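Local coordinates for protein exotoxin 6 (Staphylococcus aureus subsp. aureus Mu50, PDB 4ZYS) that belongs to the staphylococcal superantigen-like exotoxins and probably acts as a secreted virulence factor against host immunity, possibly by binding sugars, at residues 107-112 with 192-197; 102-107 with 118-123; 159-164 with 182-187; 85-90 with 175-180; 20-25 with 71-76. All coordinates share one frame; numbering follows the deposited sequence. Where two conformers were deposited one is given.

Contact 1. Residues 107-112 with 192-197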
# COMPACT_ATOMS: atom_id res chain seq x y z
N LEU A 107 -8.16 11.16 10.02
CA LEU A 107 -8.37 9.72 9.93
C LEU A 107 -9.47 9.36 10.87
O LEU A 107 -9.37 9.62 12.07
CB LEU A 107 -7.10 8.85 10.18
CG LEU A 107 -7.39 7.34 10.37
CD1 LEU A 107 -7.89 6.68 9.05
CD2 LEU A 107 -6.23 6.61 11.00
N GLU A 108 -10.54 8.78 10.34
CA GLU A 108 -11.66 8.32 11.15
C GLU A 108 -11.92 6.87 10.86
O GLU A 108 -11.83 6.46 9.70
CB GLU A 108 -12.93 9.15 10.91
CG GLU A 108 -12.88 10.56 11.46
CD GLU A 108 -14.15 11.32 11.16
OE1 GLU A 108 -14.47 11.49 9.97
OE2 GLU A 108 -14.86 11.69 12.12
N ILE A 109 -12.22 6.08 11.90
CA ILE A 109 -12.54 4.66 11.77
C ILE A 109 -13.94 4.46 12.34
O ILE A 109 -14.20 4.80 13.50
CB ILE A 109 -11.47 3.72 12.40
CG1 ILE A 109 -10.06 4.01 11.79
CG2 ILE A 109 -11.88 2.23 12.23
CD1 ILE A 109 -8.96 3.06 12.15
N LYS A 110 -14.85 3.95 11.50
CA LYS A 110 -16.24 3.71 11.86
C LYS A 110 -16.50 2.22 11.87
O LYS A 110 -16.34 1.58 10.84
CB LYS A 110 -17.19 4.44 10.88
CG LYS A 110 -18.67 4.05 10.99
CD LYS A 110 -19.59 5.09 10.39
CE LYS A 110 -20.99 4.57 10.13
NZ LYS A 110 -21.75 4.35 11.38
N LYS A 111 -16.90 1.67 13.03
CA LYS A 111 -17.20 0.24 13.15
C LYS A 111 -18.72 0.00 13.29
O LYS A 111 -19.32 0.39 14.28
CB LYS A 111 -16.45 -0.40 14.33
CG LYS A 111 -16.66 -1.92 14.42
CD LYS A 111 -15.70 -2.53 15.41
CE LYS A 111 -16.13 -3.90 15.84
NZ LYS A 111 -15.18 -4.46 16.84
N GLY A 112 -19.30 -0.65 12.31
CA GLY A 112 -20.72 -0.96 12.27
C GLY A 112 -21.56 0.29 12.34
O GLY A 112 -21.28 1.28 11.66
N ILE A 192 -9.42 10.58 5.47
CA ILE A 192 -9.43 9.14 5.31
C ILE A 192 -10.55 8.59 6.21
O ILE A 192 -10.69 8.99 7.37
CB ILE A 192 -8.07 8.43 5.58
CG1 ILE A 192 -6.93 9.01 4.69
CG2 ILE A 192 -8.18 6.88 5.41
CD1 ILE A 192 -5.47 8.59 5.18
N LEU A 193 -11.35 7.71 5.64
CA LEU A 193 -12.41 7.04 6.36
C LEU A 193 -12.24 5.56 6.17
O LEU A 193 -12.10 5.11 5.04
CB LEU A 193 -13.82 7.52 5.88
CG LEU A 193 -15.04 6.83 6.54
CD1 LEU A 193 -15.12 7.16 8.03
CD2 LEU A 193 -16.33 7.20 5.84
N VAL A 194 -12.23 4.80 7.28
CA VAL A 194 -12.21 3.34 7.24
C VAL A 194 -13.54 2.89 7.83
O VAL A 194 -13.75 3.09 9.01
CB VAL A 194 -11.00 2.68 7.96
CG1 VAL A 194 -11.01 1.17 7.77
CG2 VAL A 194 -9.67 3.27 7.49
N GLU A 195 -14.46 2.39 7.01
CA GLU A 195 -15.77 1.89 7.45
C GLU A 195 -15.75 0.39 7.53
O GLU A 195 -15.41 -0.25 6.53
CB GLU A 195 -16.90 2.30 6.47
CG GLU A 195 -17.37 3.74 6.56
CD GLU A 195 -18.30 4.15 5.44
OE1 GLU A 195 -17.86 4.21 4.26
OE2 GLU A 195 -19.48 4.45 5.75
N MSE A 196 -16.15 -0.19 8.68
CA MSE A 196 -16.27 -1.64 8.82
C MSE A 196 -17.70 -2.00 9.09
O MSE A 196 -18.38 -1.24 9.78
CB MSE A 196 -15.41 -2.20 9.94
CG MSE A 196 -13.94 -1.95 9.78
SE MSE A 196 -13.07 -2.10 11.52
CE MSE A 196 -13.89 -3.74 12.18
N LYS A 197 -18.17 -3.15 8.57
CA LYS A 197 -19.54 -3.66 8.74
C LYS A 197 -19.52 -5.20 8.95
O LYS A 197 -18.41 -5.78 8.98
CB LYS A 197 -20.44 -3.29 7.53
CG LYS A 197 -20.44 -1.82 7.10
CD LYS A 197 -21.23 -1.61 5.81
CE LYS A 197 -21.28 -0.15 5.40
NZ LYS A 197 -22.27 0.08 4.32
OXT LYS A 197 -20.60 -5.82 9.04
O HOH W 1 -12.72 11.26 7.89

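Contact 2. Residues 102-107 with 118-123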
# COMPACT_ATOMS: atom_id res chain seq x y z
N ILE A 102 5.94 16.04 7.25
CA ILE A 102 4.87 15.40 8.03
C ILE A 102 3.56 16.04 7.60
O ILE A 102 3.46 17.26 7.51
CB ILE A 102 5.05 15.44 9.59
CG1 ILE A 102 6.43 14.90 10.00
CG2 ILE A 102 3.94 14.63 10.33
CD1 ILE A 102 7.05 15.64 11.03
N HIS A 103 2.56 15.19 7.32
CA HIS A 103 1.22 15.60 6.93
C HIS A 103 0.23 14.77 7.72
O HIS A 103 0.37 13.56 7.78
CB HIS A 103 1.01 15.42 5.42
CG HIS A 103 -0.26 16.03 4.93
ND1 HIS A 103 -0.42 17.40 4.88
CD2 HIS A 103 -1.40 15.43 4.52
CE1 HIS A 103 -1.65 17.59 4.42
NE2 HIS A 103 -2.28 16.43 4.21
N THR A 104 -0.75 15.42 8.37
CA THR A 104 -1.69 14.70 9.21
C THR A 104 -3.09 14.85 8.65
O THR A 104 -3.84 15.74 9.06
CB THR A 104 -1.59 15.14 10.67
OG1 THR A 104 -1.94 16.52 10.77
CG2 THR A 104 -0.20 14.93 11.24
N PRO A 105 -3.50 13.98 7.70
CA PRO A 105 -4.88 14.06 7.21
C PRO A 105 -5.85 13.60 8.31
O PRO A 105 -5.42 13.02 9.30
CB PRO A 105 -4.87 13.10 6.02
CG PRO A 105 -3.83 12.08 6.36
CD PRO A 105 -2.77 12.83 7.11
N ILE A 106 -7.14 13.88 8.14
CA ILE A 106 -8.12 13.41 9.11
C ILE A 106 -8.23 11.93 8.93
O ILE A 106 -8.28 11.47 7.79
CB ILE A 106 -9.50 14.13 8.95
CG1 ILE A 106 -9.45 15.59 9.39
CG2 ILE A 106 -10.65 13.38 9.65
CD1 ILE A 106 -8.75 15.87 10.71
N LEU A 107 -8.16 11.16 10.02
CA LEU A 107 -8.37 9.72 9.93
C LEU A 107 -9.47 9.36 10.87
O LEU A 107 -9.37 9.62 12.07
CB LEU A 107 -7.10 8.85 10.18
CG LEU A 107 -7.39 7.34 10.37
CD1 LEU A 107 -7.89 6.68 9.05
CD2 LEU A 107 -6.23 6.61 11.00
N SER A 118 -11.96 9.36 15.60
CA SER A 118 -10.76 10.02 15.07
C SER A 118 -9.49 9.37 15.65
O SER A 118 -9.45 8.93 16.80
CB SER A 118 -10.77 11.50 15.39
OG SER A 118 -10.88 11.71 16.78
N SER A 119 -8.46 9.31 14.80
CA SER A 119 -7.16 8.75 15.15
C SER A 119 -6.09 9.60 14.50
O SER A 119 -6.33 10.17 13.44
CB SER A 119 -7.06 7.30 14.69
OG SER A 119 -5.87 6.68 15.15
N LEU A 120 -4.92 9.69 15.13
CA LEU A 120 -3.80 10.43 14.53
C LEU A 120 -3.13 9.54 13.45
O LEU A 120 -2.80 8.38 13.72
CB LEU A 120 -2.80 10.87 15.62
CG LEU A 120 -1.51 11.58 15.18
CD1 LEU A 120 -1.78 12.83 14.34
CD2 LEU A 120 -0.68 11.95 16.38
N TYR A 121 -2.99 10.07 12.23
CA TYR A 121 -2.32 9.38 11.12
C TYR A 121 -1.29 10.31 10.49
O TYR A 121 -1.64 11.43 10.11
CB TYR A 121 -3.33 8.88 10.09
CG TYR A 121 -2.71 7.95 9.07
CD1 TYR A 121 -2.16 6.73 9.45
CD2 TYR A 121 -2.66 8.29 7.73
CE1 TYR A 121 -1.57 5.88 8.52
CE2 TYR A 121 -2.09 7.44 6.79
CZ TYR A 121 -1.52 6.24 7.19
OH TYR A 121 -0.96 5.39 6.28
N GLN A 122 -0.03 9.88 10.43
CA GLN A 122 1.03 10.74 9.87
C GLN A 122 1.53 10.22 8.52
O GLN A 122 1.92 9.06 8.42
CB GLN A 122 2.22 10.87 10.86
CG GLN A 122 1.80 11.40 12.21
CD GLN A 122 2.86 11.95 13.11
OE1 GLN A 122 4.07 11.71 12.98
NE2 GLN A 122 2.42 12.74 14.04
N ILE A 123 1.53 11.09 7.49
CA ILE A 123 2.04 10.83 6.13
C ILE A 123 3.42 11.51 6.01
O ILE A 123 3.53 12.69 6.34
CB ILE A 123 1.05 11.31 5.00
CG1 ILE A 123 -0.29 10.51 4.99
CG2 ILE A 123 1.69 11.31 3.59
CD1 ILE A 123 -0.18 9.07 4.66
O HOH W 2 -4.75 12.21 11.78
O HOH W 3 -7.70 12.40 12.70

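Contact 3. Residues 159-164 with 182-187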
# COMPACT_ATOMS: atom_id res chain seq x y z
N ILE A 159 -10.28 7.54 0.60
CA ILE A 159 -9.20 8.51 0.68
C ILE A 159 -9.65 9.72 -0.14
O ILE A 159 -9.85 9.62 -1.35
CB ILE A 159 -7.82 7.90 0.25
CG1 ILE A 159 -7.48 6.67 1.15
CG2 ILE A 159 -6.71 8.97 0.32
CD1 ILE A 159 -6.42 5.71 0.61
N THR A 160 -9.88 10.86 0.54
CA THR A 160 -10.33 12.07 -0.13
C THR A 160 -9.16 13.06 -0.26
O THR A 160 -8.45 13.34 0.71
CB THR A 160 -11.53 12.68 0.62
OG1 THR A 160 -12.53 11.66 0.75
CG2 THR A 160 -12.12 13.89 -0.11
N MSE A 161 -8.97 13.59 -1.48
CA MSE A 161 -7.91 14.55 -1.81
C MSE A 161 -8.41 15.98 -1.61
O MSE A 161 -9.61 16.17 -1.46
CB MSE A 161 -7.46 14.35 -3.26
CG MSE A 161 -7.18 12.87 -3.60
SE MSE A 161 -5.95 12.04 -2.39
CE MSE A 161 -4.39 12.88 -3.05
N LYS A 162 -7.48 16.98 -1.61
CA LYS A 162 -7.83 18.41 -1.45
C LYS A 162 -8.73 18.87 -2.57
O LYS A 162 -9.61 19.69 -2.32
CB LYS A 162 -6.59 19.33 -1.38
CG LYS A 162 -5.54 18.88 -0.38
CD LYS A 162 -4.90 20.02 0.43
CE LYS A 162 -3.92 19.50 1.47
NZ LYS A 162 -4.52 18.50 2.41
N ASP A 163 -8.54 18.32 -3.79
CA ASP A 163 -9.33 18.68 -4.97
C ASP A 163 -10.68 17.94 -5.05
O ASP A 163 -11.40 18.15 -6.01
CB ASP A 163 -8.51 18.46 -6.26
CG ASP A 163 -8.06 17.04 -6.58
OD1 ASP A 163 -8.57 16.09 -5.93
OD2 ASP A 163 -7.25 16.87 -7.51
N GLY A 164 -10.98 17.08 -4.08
CA GLY A 164 -12.26 16.36 -4.05
C GLY A 164 -12.27 14.95 -4.61
O GLY A 164 -13.26 14.23 -4.42
N ASP A 182 -0.12 2.07 -8.04
CA ASP A 182 -0.67 3.42 -8.19
C ASP A 182 -0.28 4.25 -6.99
O ASP A 182 -0.26 3.76 -5.87
CB ASP A 182 -2.20 3.40 -8.36
CG ASP A 182 -2.65 2.82 -9.69
OD1 ASP A 182 -1.79 2.63 -10.58
OD2 ASP A 182 -3.86 2.52 -9.83
N SER A 183 0.08 5.51 -7.24
CA SER A 183 0.51 6.38 -6.16
C SER A 183 -0.22 7.70 -6.25
O SER A 183 -0.68 8.08 -7.32
CB SER A 183 2.02 6.58 -6.19
OG SER A 183 2.40 7.36 -7.31
N ILE A 184 -0.38 8.37 -5.11
CA ILE A 184 -1.08 9.65 -5.03
C ILE A 184 -0.17 10.66 -4.32
O ILE A 184 0.80 10.27 -3.67
CB ILE A 184 -2.47 9.48 -4.34
CG1 ILE A 184 -2.37 8.96 -2.90
CG2 ILE A 184 -3.39 8.60 -5.21
CD1 ILE A 184 -3.73 8.83 -2.09
N ASP A 185 -0.47 11.95 -4.46
CA ASP A 185 0.30 13.02 -3.82
C ASP A 185 -0.07 13.06 -2.34
O ASP A 185 -1.20 13.41 -2.00
CB ASP A 185 0.06 14.39 -4.51
CG ASP A 185 0.97 15.53 -4.08
OD1 ASP A 185 1.62 15.42 -3.02
OD2 ASP A 185 1.03 16.56 -4.82
N GLY A 186 0.87 12.66 -1.50
CA GLY A 186 0.70 12.61 -0.04
C GLY A 186 0.39 13.96 0.57
O GLY A 186 -0.28 14.04 1.61
N ARG A 187 0.88 15.04 -0.08
CA ARG A 187 0.66 16.42 0.33
C ARG A 187 -0.78 16.86 0.06
O ARG A 187 -1.20 17.90 0.59
CB ARG A 187 1.62 17.36 -0.39
CG ARG A 187 3.11 17.02 -0.22
CD ARG A 187 3.93 17.79 -1.22
NE ARG A 187 3.67 17.29 -2.57
CZ ARG A 187 4.31 17.69 -3.66
NH1 ARG A 187 5.24 18.65 -3.58
NH2 ARG A 187 4.04 17.15 -4.84

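Contact 4. Residues 85-90 with 175-180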
# COMPACT_ATOMS: atom_id res chain seq x y z
N TYR A 85 9.13 -11.69 -3.63
CA TYR A 85 8.38 -11.31 -4.81
C TYR A 85 7.25 -10.42 -4.33
O TYR A 85 6.38 -10.87 -3.61
CB TYR A 85 7.91 -12.55 -5.61
CG TYR A 85 9.06 -13.38 -6.14
CD1 TYR A 85 9.81 -12.95 -7.23
CD2 TYR A 85 9.43 -14.57 -5.52
CE1 TYR A 85 10.91 -13.68 -7.69
CE2 TYR A 85 10.53 -15.30 -5.96
CZ TYR A 85 11.26 -14.85 -7.05
OH TYR A 85 12.30 -15.59 -7.56
N SER A 86 7.32 -9.14 -4.66
CA SER A 86 6.34 -8.17 -4.23
C SER A 86 5.71 -7.49 -5.45
O SER A 86 6.24 -7.62 -6.55
CB SER A 86 7.00 -7.16 -3.28
OG SER A 86 6.02 -6.36 -2.63
N ILE A 87 4.54 -6.84 -5.26
CA ILE A 87 3.82 -6.17 -6.35
C ILE A 87 3.62 -4.71 -6.00
O ILE A 87 3.04 -4.43 -4.95
CB ILE A 87 2.45 -6.87 -6.63
CG1 ILE A 87 2.65 -8.38 -6.91
CG2 ILE A 87 1.68 -6.17 -7.77
CD1 ILE A 87 1.41 -9.21 -6.85
N GLY A 88 4.03 -3.80 -6.90
CA GLY A 88 3.88 -2.36 -6.74
C GLY A 88 4.68 -1.79 -5.58
O GLY A 88 5.77 -2.29 -5.26
N GLY A 89 4.13 -0.76 -4.95
CA GLY A 89 4.73 -0.08 -3.81
C GLY A 89 6.06 0.59 -4.08
O GLY A 89 6.84 0.81 -3.13
N VAL A 90 6.34 0.91 -5.37
CA VAL A 90 7.57 1.59 -5.79
C VAL A 90 7.17 2.98 -6.19
O VAL A 90 6.33 3.18 -7.08
CB VAL A 90 8.40 0.88 -6.90
CG1 VAL A 90 9.75 1.58 -7.09
CG2 VAL A 90 8.62 -0.60 -6.53
N LEU A 175 -6.42 -5.50 -2.07
CA LEU A 175 -6.36 -4.41 -3.05
C LEU A 175 -6.01 -5.00 -4.42
O LEU A 175 -5.23 -5.96 -4.47
CB LEU A 175 -5.29 -3.39 -2.63
CG LEU A 175 -4.97 -2.22 -3.58
CD1 LEU A 175 -6.16 -1.30 -3.73
CD2 LEU A 175 -3.75 -1.44 -3.08
N GLU A 176 -6.64 -4.48 -5.52
CA GLU A 176 -6.38 -4.93 -6.91
C GLU A 176 -4.88 -4.81 -7.19
O GLU A 176 -4.29 -3.76 -6.91
CB GLU A 176 -7.19 -4.10 -7.92
CG GLU A 176 -8.68 -4.31 -7.85
CD GLU A 176 -9.49 -3.41 -6.93
OE1 GLU A 176 -8.91 -2.75 -6.04
OE2 GLU A 176 -10.74 -3.39 -7.09
N LYS A 177 -4.28 -5.87 -7.70
CA LYS A 177 -2.85 -5.94 -8.00
C LYS A 177 -2.39 -4.72 -8.83
O LYS A 177 -1.38 -4.12 -8.48
CB LYS A 177 -2.50 -7.26 -8.69
CG LYS A 177 -2.40 -8.43 -7.70
CD LYS A 177 -1.98 -9.70 -8.42
CE LYS A 177 -2.49 -10.97 -7.76
NZ LYS A 177 -1.77 -11.31 -6.50
N GLU A 178 -3.22 -4.29 -9.83
CA GLU A 178 -2.96 -3.12 -10.68
C GLU A 178 -2.87 -1.79 -9.89
O GLU A 178 -2.25 -0.84 -10.37
CB GLU A 178 -4.05 -2.97 -11.74
CG GLU A 178 -3.92 -3.96 -12.88
CD GLU A 178 -2.84 -3.69 -13.90
OE1 GLU A 178 -3.05 -2.80 -14.76
OE2 GLU A 178 -1.83 -4.42 -13.91
N ARG A 179 -3.54 -1.72 -8.73
CA ARG A 179 -3.61 -0.50 -7.93
C ARG A 179 -2.47 -0.42 -6.91
O ARG A 179 -2.22 0.66 -6.37
CB ARG A 179 -4.97 -0.39 -7.24
CG ARG A 179 -6.10 -0.17 -8.23
CD ARG A 179 -7.43 -0.22 -7.52
NE ARG A 179 -7.69 1.05 -6.86
CZ ARG A 179 -8.58 1.23 -5.89
NH1 ARG A 179 -9.28 0.20 -5.42
NH2 ARG A 179 -8.78 2.43 -5.38
N MSE A 180 -1.75 -1.54 -6.70
CA MSE A 180 -0.62 -1.60 -5.77
C MSE A 180 0.53 -0.73 -6.27
O MSE A 180 1.32 -0.24 -5.47
CB MSE A 180 -0.17 -3.04 -5.53
CG MSE A 180 -1.16 -3.81 -4.65
SE MSE A 180 -0.62 -5.67 -4.52
CE MSE A 180 -2.07 -6.28 -3.58

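Contact 5. Residues 20-25 with 71-76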
# COMPACT_ATOMS: atom_id res chain seq x y z
N PRO A 20 4.84 -9.38 7.57
CA PRO A 20 5.83 -8.32 7.86
C PRO A 20 6.16 -7.50 6.61
O PRO A 20 6.23 -8.03 5.51
CB PRO A 20 7.05 -9.09 8.36
CG PRO A 20 6.55 -10.46 8.71
CD PRO A 20 5.42 -10.72 7.77
N VAL A 21 6.37 -6.21 6.79
CA VAL A 21 6.65 -5.31 5.68
C VAL A 21 8.13 -4.87 5.65
O VAL A 21 8.74 -4.67 6.68
CB VAL A 21 5.66 -4.11 5.79
CG1 VAL A 21 6.26 -2.82 5.27
CG2 VAL A 21 4.36 -4.44 5.07
N LEU A 22 8.70 -4.73 4.45
CA LEU A 22 10.05 -4.23 4.26
C LEU A 22 9.95 -2.92 3.52
O LEU A 22 9.54 -2.90 2.37
CB LEU A 22 10.93 -5.26 3.50
CG LEU A 22 12.37 -4.83 3.19
CD1 LEU A 22 13.12 -4.40 4.48
CD2 LEU A 22 13.14 -5.94 2.42
N GLU A 23 10.22 -1.80 4.20
CA GLU A 23 10.15 -0.51 3.55
C GLU A 23 11.43 0.26 3.74
O GLU A 23 12.01 0.23 4.82
CB GLU A 23 8.93 0.34 3.98
CG GLU A 23 8.63 0.44 5.47
CD GLU A 23 7.74 1.62 5.83
OE1 GLU A 23 7.09 2.18 4.92
OE2 GLU A 23 7.68 1.98 7.03
N ARG A 24 11.91 0.90 2.66
CA ARG A 24 13.12 1.71 2.67
C ARG A 24 12.97 2.86 1.71
O ARG A 24 12.40 2.71 0.63
CB ARG A 24 14.38 0.91 2.28
CG ARG A 24 14.90 -0.09 3.30
CD ARG A 24 15.47 0.48 4.60
NE ARG A 24 15.96 -0.61 5.45
CZ ARG A 24 15.19 -1.35 6.26
NH1 ARG A 24 13.89 -1.10 6.35
NH2 ARG A 24 15.72 -2.32 6.98
N LYS A 25 13.54 4.01 2.08
CA LYS A 25 13.49 5.23 1.28
C LYS A 25 14.85 5.59 0.69
O LYS A 25 15.88 5.43 1.34
CB LYS A 25 12.97 6.40 2.14
CG LYS A 25 11.55 6.16 2.65
CD LYS A 25 11.04 7.24 3.56
CE LYS A 25 9.66 6.86 4.05
NZ LYS A 25 9.01 7.93 4.86
N VAL A 71 10.64 2.07 -1.47
CA VAL A 71 9.99 0.78 -1.68
C VAL A 71 9.22 0.40 -0.44
O VAL A 71 9.62 0.71 0.68
CB VAL A 71 10.97 -0.36 -2.15
CG1 VAL A 71 11.69 0.03 -3.44
CG2 VAL A 71 11.98 -0.73 -1.06
N PHE A 72 8.05 -0.23 -0.68
CA PHE A 72 7.14 -0.81 0.30
C PHE A 72 6.95 -2.24 -0.17
O PHE A 72 6.22 -2.47 -1.14
CB PHE A 72 5.83 -0.01 0.38
CG PHE A 72 4.95 -0.45 1.53
CD1 PHE A 72 4.03 -1.49 1.38
CD2 PHE A 72 5.05 0.17 2.78
CE1 PHE A 72 3.25 -1.92 2.46
CE2 PHE A 72 4.24 -0.23 3.85
CZ PHE A 72 3.32 -1.26 3.68
N ILE A 73 7.69 -3.19 0.44
CA ILE A 73 7.75 -4.59 0.03
C ILE A 73 7.00 -5.50 1.00
O ILE A 73 7.28 -5.54 2.20
CB ILE A 73 9.25 -5.03 -0.16
CG1 ILE A 73 9.96 -4.21 -1.28
CG2 ILE A 73 9.45 -6.56 -0.34
CD1 ILE A 73 11.48 -4.17 -1.16
N LEU A 74 6.10 -6.29 0.44
CA LEU A 74 5.33 -7.33 1.09
C LEU A 74 5.52 -8.62 0.26
O LEU A 74 5.19 -8.65 -0.92
CB LEU A 74 3.85 -6.90 1.20
CG LEU A 74 2.88 -7.83 1.95
CD1 LEU A 74 1.69 -7.06 2.40
CD2 LEU A 74 2.38 -8.95 1.03
N ARG A 75 6.05 -9.67 0.89
CA ARG A 75 6.26 -10.98 0.26
C ARG A 75 4.96 -11.59 -0.19
O ARG A 75 4.10 -11.88 0.65
CB ARG A 75 6.89 -11.97 1.25
CG ARG A 75 8.35 -12.14 1.19
CD ARG A 75 8.79 -13.09 2.28
NE ARG A 75 8.78 -14.52 1.91
CZ ARG A 75 9.79 -15.17 1.33
NH1 ARG A 75 10.88 -14.51 0.95
NH2 ARG A 75 9.71 -16.47 1.08
N GLU A 76 4.79 -11.79 -1.48
CA GLU A 76 3.60 -12.49 -1.96
C GLU A 76 3.80 -14.00 -1.76
O GLU A 76 4.93 -14.50 -1.90
CB GLU A 76 3.31 -12.18 -3.44
CG GLU A 76 2.83 -10.76 -3.70
CD GLU A 76 1.45 -10.39 -3.19
OE1 GLU A 76 0.51 -11.19 -3.36
OE2 GLU A 76 1.30 -9.25 -2.70
O HOH W 4 6.39 -10.08 3.78

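Contact 1. Residues 107-112 with 192-197
Leu107 and Ile192 begin a run of parallel pairing between strands 106-111 and 189-196, neighbours in the mixed sheet of the beta-grasp domain; here their axes lie 11° apart. Five backbone bonds hold the pair: Glu108 N gives to Ile192 O and Val194 N to Glu108 O, Lys110 N gives to Val194 O and Met196 N to Lys110 O, and Gly112 N closes on Met196 O at 2.8 Å from a position tilted 34° off the carbonyl plane.

On the buried face, Leu107 CD1 rests 3.7 Å from Ile192 CG2 and also touches Val194 CG2. Ile109 runs alongside Val194, CG1 against CB. Helix 130-145 packs on this face, with Leu137 against both Leu107 and Ile192. On the other face Leu193 CD1 touches Glu108 CB at 4.1 Å, and a water donates to Glu108 OE1 and Ile192 O, tying side chain to backbone. Lys110, bent at its last torsion (chi4 71°), brings NZ to Gly112 O, and the same NZ is also bonded to Glu114 O. At the C-terminal end, Lys111 sends its NZ to His145 O, while its CD lies 3.9 Å from CE of selenomethionine Met196.

Contact 2. Residues 102-107 with 118-123
His103 and Ile123 form an isolated antiparallel bridge, and Leu107 meets Ser119 farther along, where the beta hairpin of strands 106-111 and 117-119 in the beta-grasp domain begins. The backbone bonds cluster at these two ends. Ile123 N gives an almost straight bond to His103 O at 2.7 Å (173° at the hydrogen), and His103 N returns one to Ile123 O that is more bent. At the other end Ser119 N reaches Leu107 O at 2.9 Å.

Between them, water takes over from direct pairing. One molecule accepts from Tyr121 N at 2.8 Å and lies 2.7 Å from Pro105 O; a second accepts from Leu107 N and sits close to Ser119 O. Thr104 CA also approaches Tyr121 O, 3.4 Å away, in a CA-H...O contact.

The apolar contacts run from Leu107 past Tyr121 to Pro105 and Ile123. Tyr121 CB meets Leu107 CB at 3.8 Å. With Tyr121 CG anti to the backbone N (chi1 -170°), the ring meets Pro105 CG at its edge, near the plane, 4.2 Å from CD2. Pro105 CD lies 4.0 Å from Ile123 CG1, the side chains crossing at about a right angle. Ile192 and helix 130-145 pack on Tyr121 too.

His103 NE2 is bonded to Ile189 O and Gln122 OE1 to Tyr124 OH, so one polar atom of each is bonded outside the pair. With direct bonds at its two ends and waters linking the middle, the pairing rests there on solvent and on the apolar cluster rather than on continuous sheet bonding.

Contact 3. Residues 159-164 with 182-187
The end of strand 155-161 in the beta-grasp sheet, with the type I turn that follows from Met161 to Gly164, packs against the short strand 183-185, which pairs with 127-129 in a separate two-stranded sheet. Ile184 carries the meeting. Its CG1 lies between the backbone N and the carbonyl carbon (chi1 61°), and CD1 beyond it touches Ile159 CG2 at 3.8 Å and Met161 SE at 3.9 Å. The chain of selenomethionine Met161 folds over (chi3 -75°), and its CE comes 3.4 Å from Asp185 O. Leu133 of helix 130-145 and Ile189 also pack on both Ile159 and Ile184.

Toward the surface, Lys162 CE passes 3.3 Å from Arg187 O, while its NZ is bonded to Gln190 OE1. Asp185 OD1 is gripped twice by Arg187: NE, in the guanidinium plane, meets its syn lone pair at 2.8 Å, and the backbone N comes from above the carboxylate plane to form an Asx turn.

The two segments thus meet through apolar side-chain contacts and through carbons resting on carbonyl oxygens, without a hydrogen bond between them, while Asp185 pairs with Arg187 of its own segment and Arg187 NH1 reaches out to Glu126 in a further salt bridge.

Contact 4. Residues 85-90 with 175-180
Ile87 reaches across to Lys177 and Met180, its two branches doing different work. CG1 is anti to the carbonyl carbon (chi1 -55°), and CD1 beyond it lies against the outer part of Lys177, 3.8 Å from CD and about as near NZ, the two side chains crossing at a slant. The other branch, CG2, faces the backbone, 3.8 Å from Lys177 O. Selenomethionine Met180, its chain stretched out (chi2 175°), passes Ile87 with SE 3.9 Å from CB, and its own CB sits 3.5 Å from Ile87 O. That carbonyl is also bonded to Lys131 NZ of helix 130-145.

These contacts join the two domains of the superantigen-like fold: 85-90 lies on strand 84-92 of the OB-fold, and 175-180 is a loop of the beta-grasp half. Beyond Ile87 the chain runs through Gly88 and Gly89, both with positive phi, and with no side chain at Gly88 the Met180 backbone can come close. Gly89 N donates to Met180 O at 2.9 Å, standing 44° above the carbonyl plane. Within the loop, Arg179 NH1 makes a salt bridge to Glu176 OE1 at 3.0 Å, and Arg179 NH2 is bonded to Thr168 O. Glu76 OE1 forms a long, weak ion pair with Lys177 NZ.

Contact 5. Residues 20-25 with 71-76
The Phe72 ring takes Val21 CG1 over one face, 3.9 Å from the ring centroid in a CH-pi contact shifted toward the rim, and Glu23 OE1 at its edge, 3.6 Å from CD2. Val21 CG2 adds a contact to CZ at 3.6 Å. The carboxylate of Glu23 and the ring stand nearly perpendicular, 85° apart. With CG anti to the backbone N (chi1 -171°), the ring swings toward strand 21-24. Lys131 and Glu132 of helix 130-145 also touch it.

The backbones are antiparallel neighbours at the edge of the OB-fold sheet, where strand 21-24 is outermost. Leu22 and Ile73 form a hydrogen-bonded pair, Leu22 N to Ile73 O being nearly straight (175°) and Ile73 N to Leu22 O closing at 2.7 Å. Arg24 and Val71 exchange a second pair of bonds. On the face away from Phe72, Leu22 CB meets Ile73 CB at 4.0 Å. Arg24 NH1 folds back to Glu23 O at 2.8 Å, while NH2 makes a salt bridge to Asp45. A water links Pro20 O to Arg75 N.

An oxygen at the ring edge lies near the C-H rim, whose slight positive charge would probably suit the Glu23 carboxylate, while a methyl group of Val21 takes one face.

Overall arrangement
Contacts 1 and 5 are continuous strand pairings, parallel in the beta-grasp sheet and antiparallel at the edge of the OB-fold sheet. Contact 2 shares Leu107 and strand 106-111 with contact 1, yet is looser, with waters where contact 1 has direct bonds. Contact 3 touches both contact 1, through isoleucine packing, and contact 2, near His103; it has no hydrogen bond between its segments. These four are only partly buried, contact 2 with as many exposed touching residues as buried ones. Contact 4, the most central at about 7 Å from the chain's centre to its own, is buried and bridges the domains with a single hydrogen bond. It meets contact 5 where strands 69-74 and 84-92 pair.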